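Local coordinates for protein bifunctional cytochrome P450/NADPH--P450 reductase (PDB 7F3H) that probably hydroxylates organic substrates at a heme iron, with electrons passed from NADPH by a fused reductase, as a self-sufficient cytochrome P450, at residues A[5-9]-A[348-352]. Numbering follows the deposited sequence.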
loop_
_atom_site.group_PDB
_atom_site.type_symbol
_atom_site.label_atom_id
_atom_site.label_comp_id
_atom_site.label_asym_id
_atom_site.label_seq_id
_atom_site.Cartn_x
_atom_site.Cartn_y
_atom_site.Cartn_z
ATOM N N LEU A 5 -9.965 13.940 33.545
ATOM C CA LEU A 5 -10.115 13.472 32.176
ATOM C C LEU A 5 -11.346 14.079 31.501
ATOM O O LEU A 5 -12.329 14.464 32.143
ATOM C CB LEU A 5 -10.256 11.951 32.135
ATOM C CG LEU A 5 -9.137 11.147 32.778
ATOM C CD1 LEU A 5 -9.524 9.681 32.793
ATOM C CD2 LEU A 5 -7.834 11.373 32.049
ATOM N N ALA A 6 -11.299 14.097 30.167
ATOM C CA ALA A 6 -12.311 14.523 29.203
ATOM C C ALA A 6 -12.854 13.339 28.411
ATOM O O ALA A 6 -12.077 12.468 27.992
ATOM C CB ALA A 6 -11.750 15.561 28.227
ATOM N N PRO A 7 -14.167 13.278 28.186
ATOM C CA PRO A 7 -14.713 12.212 27.326
ATOM C C PRO A 7 -14.268 12.421 25.883
ATOM O O PRO A 7 -14.179 13.551 25.399
ATOM C CB PRO A 7 -16.235 12.365 27.471
ATOM C CG PRO A 7 -16.427 13.815 27.863
ATOM C CD PRO A 7 -15.214 14.190 28.692
ATOM N N ILE A 8 -13.897 11.325 25.230
ATOM C CA ILE A 8 -13.535 11.410 23.813
ATOM C C ILE A 8 -14.749 11.891 23.027
ATOM O O ILE A 8 -15.859 11.348 23.207
ATOM C CB ILE A 8 -13.043 10.045 23.301
ATOM C CG1 ILE A 8 -11.752 9.647 24.023
ATOM C CG2 ILE A 8 -12.852 10.079 21.797
ATOM C CD1 ILE A 8 -11.299 8.251 23.752
ATOM N N PRO A 9 -14.625 12.912 22.186
ATOM C CA PRO A 9 -15.801 13.394 21.456
ATOM C C PRO A 9 -16.448 12.275 20.649
ATOM O O PRO A 9 -15.777 11.362 20.155
ATOM C CB PRO A 9 -15.237 14.496 20.545
ATOM C CG PRO A 9 -13.935 14.935 21.235
ATOM C CD PRO A 9 -13.409 13.688 21.890
ATOM N N LYS A 348 -5.772 14.526 28.493
ATOM C CA LYS A 348 -7.223 14.613 28.678
ATOM C C LYS A 348 -7.917 13.264 28.497
ATOM O O LYS A 348 -8.829 12.929 29.263
ATOM C CB LYS A 348 -7.872 15.588 27.675
ATOM C CG LYS A 348 -7.306 16.970 27.625
ATOM C CD LYS A 348 -7.891 17.751 26.462
ATOM C CE LYS A 348 -9.384 17.911 26.604
ATOM N NZ LYS A 348 -9.836 19.076 25.804
ATOM N N TYR A 349 -7.488 12.490 27.490
ATOM C CA TYR A 349 -8.277 11.400 26.919
ATOM C C TYR A 349 -7.714 10.047 27.342
ATOM O O TYR A 349 -6.538 9.760 27.090
ATOM C CB TYR A 349 -8.286 11.514 25.397
ATOM C CG TYR A 349 -8.834 12.820 24.879
ATOM C CD1 TYR A 349 -10.151 13.209 25.150
ATOM C CD2 TYR A 349 -8.033 13.680 24.137
ATOM C CE1 TYR A 349 -10.655 14.397 24.668
ATOM C CE2 TYR A 349 -8.531 14.880 23.651
ATOM C CZ TYR A 349 -9.839 15.238 23.911
ATOM O OH TYR A 349 -10.325 16.449 23.415
ATOM N N GLU A 350 -8.554 9.208 27.959
ATOM C CA GLU A 350 -8.108 7.888 28.405
ATOM C C GLU A 350 -8.259 6.869 27.288
ATOM O O GLU A 350 -9.239 6.901 26.551
ATOM C CB GLU A 350 -8.852 7.394 29.637
ATOM C CG GLU A 350 -8.111 6.193 30.242
ATOM C CD GLU A 350 -8.834 5.545 31.401
ATOM O OE1 GLU A 350 -9.339 6.279 32.282
ATOM O OE2 GLU A 350 -8.885 4.293 31.428
ATOM N N ILE A 351 -7.228 6.059 27.093
ATOM C CA ILE A 351 -7.245 4.900 26.212
ATOM C C ILE A 351 -6.914 3.687 27.065
ATOM O O ILE A 351 -5.779 3.544 27.528
ATOM C CB ILE A 351 -6.251 5.047 25.053
ATOM C CG1 ILE A 351 -6.370 6.455 24.429
ATOM C CG2 ILE A 351 -6.449 3.911 24.041
ATOM C CD1 ILE A 351 -7.738 6.785 23.802
ATOM N N ARG A 352 -7.896 2.819 27.283
ATOM C CA ARG A 352 -7.721 1.654 28.148
ATOM C C ARG A 352 -6.801 0.607 27.531
ATOM O O ARG A 352 -6.693 0.481 26.307
ATOM C CB ARG A 352 -9.078 1.040 28.457
ATOM C CG ARG A 352 -9.985 1.984 29.206
ATOM C CD ARG A 352 -11.315 1.335 29.473
ATOM N NE ARG A 352 -11.867 1.832 30.722
ATOM C CZ ARG A 352 -11.544 1.375 31.924
ATOM N NH1 ARG A 352 -10.670 0.379 32.058
ATOM N NH2 ARG A 352 -12.107 1.918 32.995
#
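One backbone hydrogen bond joins the N-terminal segment 5-9 to residues 348-352: A6 N donates to K348 O at 2.9 Å and 170°, almost straight. The same oxygen also receives a CA-H...O contact from L5 CA at 3.2 Å. Another backbone oxygen, P7 O, approaches the ring edge of Y349, 3.7 Å from its CE1. With the two segments running 77° apart, no sheet pairing develops; P7 and P9, lacking an N-H to donate and favouring extended backbone, suit such a segment. Strand 349-351 is half of a two-stranded antiparallel hairpin with 343-345, and K348 and Y349 both face I345 in a classic beta bulge. The contact is peripheral in this P450 heme domain, its centre about 31 Å from the centre of the chain. Among apolar side chains, buried Y349 offers a broad ring: its CE1 lies 3.9 Å from A6 CB and 4.0 Å from P9 CD, its CD1 4.1 Å from I8 CG1. Small A6 lets the backbone come close. I8 CD1 reaches I351 CD1 at 3.9 Å; I8, P9 and Y349 also pack on L43 of strand 43-48. The aliphatic stem of exposed K348 covers A6, CE to CB 3.7 Å, its charged end leading away.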